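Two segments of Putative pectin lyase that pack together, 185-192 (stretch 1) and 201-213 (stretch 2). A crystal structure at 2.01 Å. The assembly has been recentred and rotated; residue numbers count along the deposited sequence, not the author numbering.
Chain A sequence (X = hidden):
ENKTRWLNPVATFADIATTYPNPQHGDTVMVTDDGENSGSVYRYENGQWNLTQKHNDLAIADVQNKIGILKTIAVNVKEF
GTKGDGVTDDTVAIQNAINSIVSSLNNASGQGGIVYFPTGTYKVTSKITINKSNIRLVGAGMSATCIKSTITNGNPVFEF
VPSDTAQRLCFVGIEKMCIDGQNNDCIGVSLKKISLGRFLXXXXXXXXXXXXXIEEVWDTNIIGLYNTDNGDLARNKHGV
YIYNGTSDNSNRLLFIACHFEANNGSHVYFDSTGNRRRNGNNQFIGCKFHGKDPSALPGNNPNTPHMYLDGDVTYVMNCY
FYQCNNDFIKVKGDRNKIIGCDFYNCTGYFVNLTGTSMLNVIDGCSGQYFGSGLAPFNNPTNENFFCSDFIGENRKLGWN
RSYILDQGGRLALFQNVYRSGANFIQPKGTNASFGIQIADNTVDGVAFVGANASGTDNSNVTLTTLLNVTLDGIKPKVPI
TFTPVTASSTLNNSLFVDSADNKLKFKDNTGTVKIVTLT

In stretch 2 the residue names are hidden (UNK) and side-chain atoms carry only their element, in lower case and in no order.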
ATOM      1  N   ASP A 185     -26.338 -11.987  19.754  1.00 18.84           N
ATOM      2  CA  ASP A 185     -26.910 -10.944  18.894  1.00 20.05           C
ATOM      3  C   ASP A 185     -26.494  -9.572  19.419  1.00 20.61           C
ATOM      4  O   ASP A 185     -27.241  -8.876  20.121  1.00 19.98           O
ATOM      5  CB  ASP A 185     -28.425 -11.066  18.808  1.00 22.62           C
ATOM      6  CG  ASP A 185     -29.032 -10.065  17.847  1.00 24.57           C
ATOM      7  OD1 ASP A 185     -28.287  -9.328  17.149  1.00 21.97           O
ATOM      8  OD2 ASP A 185     -30.273 -10.011  17.790  1.00 29.57           O
ATOM      9  N   CYS A 186     -25.267  -9.185  19.062  1.00 16.38           N
ATOM     10  CA  CYS A 186     -24.702  -7.880  19.385  1.00 17.10           C
ATOM     11  C   CYS A 186     -23.892  -7.394  18.191  1.00 14.66           C
ATOM     12  O   CYS A 186     -23.438  -8.193  17.370  1.00 14.15           O
ATOM     13  CB  CYS A 186     -23.836  -7.918  20.653  1.00 15.35           C
ATOM     14  SG  CYS A 186     -22.330  -8.931  20.478  1.00 20.96           S
ATOM     15  N   ILE A 187     -23.755  -6.072  18.071  1.00 13.50           N
ATOM     16  CA  ILE A 187     -22.797  -5.449  17.166  1.00 12.81           C
ATOM     17  C   ILE A 187     -21.463  -5.357  17.909  1.00 13.44           C
ATOM     18  O   ILE A 187     -21.442  -5.080  19.105  1.00 15.84           O
ATOM     19  CB  ILE A 187     -23.295  -4.060  16.719  1.00 13.84           C
ATOM     20  CG1 ILE A 187     -24.592  -4.195  15.893  1.00 18.91           C
ATOM     21  CG2 ILE A 187     -22.183  -3.289  15.938  1.00 12.31           C
ATOM     22  CD1 ILE A 187     -25.385  -2.899  15.785  1.00 18.60           C
ATOM     23  N   GLY A 188     -20.355  -5.620  17.226  1.00 16.61           N
ATOM     24  CA  GLY A 188     -19.085  -5.523  17.919  1.00 14.37           C
ATOM     25  C   GLY A 188     -18.751  -4.088  18.235  1.00 13.73           C
ATOM     26  O   GLY A 188     -18.587  -3.711  19.399  1.00 15.56           O
ATOM     27  N   VAL A 189     -18.668  -3.266  17.196  1.00 12.86           N
ATOM     28  CA  VAL A 189     -18.306  -1.861  17.326  1.00 14.08           C
ATOM     29  C   VAL A 189     -19.229  -1.080  16.417  1.00 13.58           C
ATOM     30  O   VAL A 189     -19.412  -1.453  15.250  1.00 14.99           O
ATOM     31  CB  VAL A 189     -16.835  -1.594  16.931  1.00 16.52           C
ATOM     32  CG1 VAL A 189     -16.541  -0.089  16.922  1.00 12.91           C
ATOM     33  CG2 VAL A 189     -15.878  -2.361  17.833  1.00 15.32           C
ATOM     34  N   SER A 190     -19.800  -0.004  16.940  1.00 13.95           N
ATOM     35  CA  SER A 190     -20.642   0.903  16.175  1.00 13.19           C
ATOM     36  C   SER A 190     -20.000   2.274  16.119  1.00 13.80           C
ATOM     37  O   SER A 190     -19.648   2.835  17.164  1.00 14.72           O
ATOM     38  CB  SER A 190     -22.034   1.014  16.798  1.00 16.31           C
ATOM     39  OG  SER A 190     -22.891   1.776  15.973  1.00 17.54           O
ATOM     40  N   LEU A 191     -19.909   2.832  14.908  1.00 12.45           N
ATOM     41  CA  LEU A 191     -19.325   4.145  14.650  1.00 14.02           C
ATOM     42  C   LEU A 191     -20.351   5.008  13.927  1.00 15.98           C
ATOM     43  O   LEU A 191     -20.918   4.582  12.915  1.00 16.16           O
ATOM     44  CB  LEU A 191     -18.033   4.042  13.800  1.00 11.27           C
ATOM     45  CG  LEU A 191     -16.916   3.069  14.219  1.00 14.17           C
ATOM     46  CD1 LEU A 191     -15.683   3.175  13.270  1.00 13.70           C
ATOM     47  CD2 LEU A 191     -16.477   3.301  15.666  1.00 13.64           C
ATOM     48  N   LYS A 192     -20.595   6.219  14.434  1.00 12.54           N
ATOM     49  CA  LYS A 192     -21.597   7.077  13.815  1.00 13.95           C
ATOM     50  C   LYS A 192     -21.205   8.532  13.992  1.00 13.89           C
ATOM     51  O   LYS A 192     -20.901   8.947  15.114  1.00 14.58           O
ATOM     52  CB  LYS A 192     -22.989   6.847  14.425  1.00 17.85           C
ATOM     53  CG  LYS A 192     -24.074   7.766  13.846  1.00 17.59           C
ATOM     54  CD  LYS A 192     -25.457   7.313  14.272  1.00 21.10           C
ATOM     55  CE  LYS A 192     -26.527   8.228  13.708  1.00 28.85           C
ATOM     56  NZ  LYS A 192     -27.898   7.661  13.955  1.00 29.32           N
ATOM     57  N   UNK A 201      -4.963  -2.529  14.407  1.00 15.70           N
ATOM     58  CA  UNK A 201      -4.788  -3.895  14.921  1.00 13.92           C
ATOM     59  C   UNK A 201      -5.818  -4.219  16.011  1.00 16.99           C
ATOM     60  O   UNK A 201      -5.507  -4.347  17.197  1.00 16.14           O
ATOM     61  o   UNK A 201      -2.606  -4.193  13.167  1.00 18.27           O
ATOM     62  c   UNK A 201      -3.364  -4.082  15.466  1.00 16.63           C
ATOM     63  o   UNK A 201      -1.117  -3.676  14.723  1.00 22.30           O
ATOM     64  c   UNK A 201      -2.288  -3.977  14.369  1.00 20.00           C
ATOM     65  N   UNK A 202      -7.071  -4.301  15.601  1.00 14.19           N
ATOM     66  CA  UNK A 202      -8.108  -4.702  16.535  1.00 15.88           C
ATOM     67  C   UNK A 202      -9.001  -5.715  15.850  1.00 17.07           C
ATOM     68  O   UNK A 202      -9.065  -5.761  14.621  1.00 15.20           O
ATOM     69  c   UNK A 202     -10.607  -1.567  14.286  1.00 16.68           C
ATOM     70  c   UNK A 202     -11.308  -3.185  16.378  1.00 17.16           C
ATOM     71  c   UNK A 202      -9.629  -2.119  15.104  1.00 18.90           C
ATOM     72  c   UNK A 202      -9.964  -2.947  16.143  1.00 15.15           C
ATOM     73  c   UNK A 202     -12.283  -2.630  15.573  1.00 19.23           C
ATOM     74  c   UNK A 202      -8.899  -3.508  17.079  1.00 15.33           C
ATOM     75  c   UNK A 202     -11.927  -1.818  14.517  1.00 18.23           C
ATOM     76  N   UNK A 203      -9.619  -6.568  16.650  1.00 14.81           N
ATOM     77  CA  UNK A 203     -10.417  -7.678  16.140  1.00 17.24           C
ATOM     78  C   UNK A 203     -11.870  -7.546  16.535  1.00 16.36           C
ATOM     79  O   UNK A 203     -12.187  -7.025  17.609  1.00 16.23           O
ATOM     80  N   UNK A 204     -12.757  -7.981  15.645  1.00 12.28           N
ATOM     81  CA  UNK A 204     -14.186  -8.068  15.908  1.00 12.24           C
ATOM     82  C   UNK A 204     -14.629  -9.417  15.373  1.00 15.87           C
ATOM     83  O   UNK A 204     -14.559  -9.662  14.161  1.00 15.16           O
ATOM     84  c   UNK A 204     -16.456  -7.095  15.580  1.00 15.78           C
ATOM     85  c   UNK A 204     -14.984  -6.934  15.259  1.00 15.39           C
ATOM     86  c   UNK A 204     -14.512  -5.571  15.771  1.00 19.27           C
ATOM     87  N   UNK A 205     -15.047 -10.310  16.266  1.00 14.43           N
ATOM     88  CA  UNK A 205     -15.271 -11.692  15.884  1.00 13.32           C
ATOM     89  C   UNK A 205     -16.487 -12.249  16.611  1.00 17.82           C
ATOM     90  O   UNK A 205     -16.749 -11.896  17.760  1.00 16.84           O
ATOM     91  n   UNK A 205     -11.624 -14.238  15.177  1.00 19.63           N
ATOM     92  n   UNK A 205     -11.139 -16.455  14.820  1.00 27.77           N
ATOM     93  c   UNK A 205     -11.539 -12.955  15.866  1.00 22.40           C
ATOM     94  c   UNK A 205     -14.036 -12.559  16.181  1.00 16.32           C
ATOM     95  n   UNK A 205     -10.173 -15.337  16.603  1.00 27.51           N
ATOM     96  c   UNK A 205     -12.744 -12.071  15.502  1.00 17.95           C
ATOM     97  c   UNK A 205     -10.979 -15.342  15.538  1.00 28.28           C
ATOM     98  N   UNK A 206     -17.218 -13.130  15.922  1.00 13.00           N
ATOM     99  CA  UNK A 206     -18.306 -13.914  16.512  1.00 16.47           C
ATOM    100  C   UNK A 206     -19.460 -13.045  17.002  1.00 16.09           C
ATOM    101  O   UNK A 206     -20.127 -13.379  17.989  1.00 14.47           O
ATOM    102  c   UNK A 206     -14.396 -16.421  17.122  1.00 27.11           C
ATOM    103  c   UNK A 206     -16.725 -15.767  17.206  1.00 20.74           C
ATOM    104  c   UNK A 206     -17.039 -16.892  16.454  1.00 21.69           C
ATOM    105  c   UNK A 206     -15.394 -15.546  17.542  1.00 20.85           C
ATOM    106  o   UNK A 206     -13.760 -18.413  15.970  1.00 33.11           O
ATOM    107  c   UNK A 206     -17.800 -14.810  17.645  1.00 15.56           C
ATOM    108  c   UNK A 206     -16.056 -17.778  16.046  1.00 27.18           C
ATOM    109  c   UNK A 206     -14.738 -17.534  16.374  1.00 25.38           C
ATOM    110  N   UNK A 207     -19.713 -11.932  16.312  1.00 12.73           N
ATOM    111  CA  UNK A 207     -20.879 -11.095  16.599  1.00 16.34           C
ATOM    112  C   UNK A 207     -21.987 -11.489  15.626  1.00 15.56           C
ATOM    113  O   UNK A 207     -21.783 -11.452  14.413  1.00 16.10           O
ATOM    114  s   UNK A 207     -19.278  -9.038  17.560  1.00 16.60           S
ATOM    115  c   UNK A 207     -20.539  -9.616  16.444  1.00 14.82           C
ATOM    116  N   UNK A 208     -23.161 -11.839  16.144  1.00 15.66           N
ATOM    117  CA  UNK A 208     -24.224 -12.304  15.250  1.00 17.19           C
ATOM    118  C   UNK A 208     -25.028 -11.159  14.631  1.00 18.55           C
ATOM    119  O   UNK A 208     -25.814 -11.390  13.698  1.00 18.15           O
ATOM    120  c   UNK A 208     -25.139 -13.277  15.993  1.00 17.06           C
ATOM    121  N   UNK A 209     -24.846  -9.936  15.105  1.00 17.33           N
ATOM    122  CA  UNK A 209     -25.316  -8.757  14.394  1.00 16.74           C
ATOM    123  C   UNK A 209     -24.156  -8.278  13.512  1.00 15.05           C
ATOM    124  O   UNK A 209     -23.246  -9.055  13.218  1.00 16.83           O
ATOM    125  c   UNK A 209     -26.959  -6.872  14.863  1.00 17.98           C
ATOM    126  n   UNK A 209     -28.156  -7.057  15.419  1.00 18.53           N
ATOM    127  o   UNK A 209     -26.755  -6.032  13.988  1.00 16.77           O
ATOM    128  c   UNK A 209     -25.823  -7.720  15.401  1.00 16.91           C
ATOM    129  N   UNK A 210     -24.173  -7.031  13.047  1.00 17.13           N
ATOM    130  CA  UNK A 210     -23.039  -6.524  12.284  1.00 13.74           C
ATOM    131  C   UNK A 210     -21.773  -6.624  13.134  1.00 14.23           C
ATOM    132  O   UNK A 210     -21.822  -6.480  14.360  1.00 15.07           O
ATOM    133  c   UNK A 210     -25.458  -3.892  11.184  1.00 13.95           C
ATOM    134  c   UNK A 210     -25.853  -5.012   9.340  1.00 15.79           C
ATOM    135  c   UNK A 210     -23.254  -5.063  11.882  1.00 11.73           C
ATOM    136  c   UNK A 210     -24.471  -4.808  11.045  1.00 15.96           C
ATOM    137  n   UNK A 210     -24.742  -5.491   9.870  1.00 13.23           N
ATOM    138  n   UNK A 210     -26.300  -4.035  10.111  1.00 16.54           N
ATOM    139  N   UNK A 211     -20.644  -6.892  12.489  1.00 16.04           N
ATOM    140  CA  UNK A 211     -19.385  -6.913  13.219  1.00 15.27           C
ATOM    141  C   UNK A 211     -18.986  -5.492  13.541  1.00 13.44           C
ATOM    142  O   UNK A 211     -18.815  -5.122  14.703  1.00 16.77           O
ATOM    143  N   UNK A 212     -18.856  -4.684  12.499  1.00 12.67           N
ATOM    144  CA  UNK A 212     -18.528  -3.271  12.608  1.00 13.22           C
ATOM    145  C   UNK A 212     -19.606  -2.515  11.841  1.00 16.68           C
ATOM    146  O   UNK A 212     -19.792  -2.741  10.643  1.00 17.00           O
ATOM    147  c   UNK A 212     -16.600  -1.582  11.877  1.00 16.13           C
ATOM    148  c   UNK A 212     -17.124  -3.003  12.048  1.00 15.06           C
ATOM    149  c   UNK A 212     -15.260  -1.605  11.137  1.00 16.65           C
ATOM    150  c   UNK A 212     -16.452  -0.932  13.256  1.00 16.66           C
ATOM    151  N   UNK A 213     -20.368  -1.686  12.536  1.00 15.88           N
ATOM    152  CA  UNK A 213     -21.406  -0.869  11.915  1.00 12.81           C
ATOM    153  C   UNK A 213     -20.896   0.557  11.809  1.00 12.14           C
ATOM    154  O   UNK A 213     -20.337   1.099  12.778  1.00 14.46           O
ATOM    155  o   UNK A 213     -26.710   2.452  10.529  1.00 21.14           O
ATOM    156  c   UNK A 213     -24.530  -0.414  11.025  1.00 16.31           C
ATOM    157  c   UNK A 213     -25.038   2.048  12.165  1.00 17.16           C
ATOM    158  c   UNK A 213     -24.064   1.212  12.702  1.00 18.04           C
ATOM    159  c   UNK A 213     -25.498   0.405  10.492  1.00 17.12           C
ATOM    160  c   UNK A 213     -23.794  -0.020  12.146  1.00 17.27           C
ATOM    161  c   UNK A 213     -25.748   1.631  11.065  1.00 19.10           C
ATOM    162  c   UNK A 213     -22.710  -0.916  12.723  1.00 14.52           C
TER

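Position 201 carries two carbons, the second bearing two oxygens, and lies out of reach of stretch 1; a carboxylate on so short a stem is Asp-201, and both oxygens are hydrogen-bonded elsewhere in the structure. At 202 one carbon leads to a six-carbon ring without a heteroatom, set obliquely to Val-189 CG2: Phe-202, whose CE2 lies 4.3 Å from Val-189 CG2. Position 203 has no side-chain atoms and is Gly-203. Position 204 shows three carbons, forked at the first, and points toward Gly-188 and Val-189. This is Val-204, with CG2 4.1 Å from Val-189 CG2 and CG1 3.9 Å from Gly-188 CA; a CB on Gly-188 would clash with this CG1.

Three carbons, a nitrogen and a carbon bearing two more nitrogens identify 205 as Arg-205, which is out of reach of stretch 1. At 206 a six-carbon ring ends in an oxygen, giving Tyr-206, also without a partner in stretch 1. Position 207 has one carbon and one sulfur and is Cys-207. Its SG lies 3.5 Å from Gly-188 CA and 4.2 Å from Cys-186 SG, too far for a disulfide. The lone carbon at 208, 4.1 Å from Asp-185 CA, makes Ala-208.

At 209 two carbons end in one oxygen and one nitrogen, the nitrogen directed at the carboxylate of Asp-185: Asn-209. Its ND2 donates to Asp-185 OD1 at 2.9 Å, while its OD1 accepts from the backbone N of position 210, also at 2.9 Å, so both ends of the amide are used. That neighbour, 210, bears one carbon and a five-membered ring of three carbons and two nitrogens, and is His-210; its backbone O approaches Ile-187 CA at 3.1 Å. Position 211, again bare, is Gly-211. Four carbons forked at the second mark 212 as Leu-212, with CD1 3.8 Å from Val-189 CB and 4.1 Å from Leu-191 CG. Position 213 has a six-carbon ring bearing an oxygen and is Tyr-213; Ser-190 OG lies at the ring edge, 3.5 Å from CD2, and Ile-187 CG2 is 4.0 Å from CB.

The contact is built on a short parallel pairing. Val-189 N donates to Gly-211 O (3.1 Å), Tyr-213 N to Val-189 O (2.9 Å) and Leu-191 N to Tyr-213 O (2.8 Å). Val-189 and Leu-212 share one face of the sheet, Ser-190 and Tyr-213 the other. Before this ladder, Asn-209 N reaches Cys-186 O at 3.2 Å, and its side chain ties down Asp-185, extending the polar attachment into the loop.

Stretch 2, residues 201-213: DFGVRYCANHGLY
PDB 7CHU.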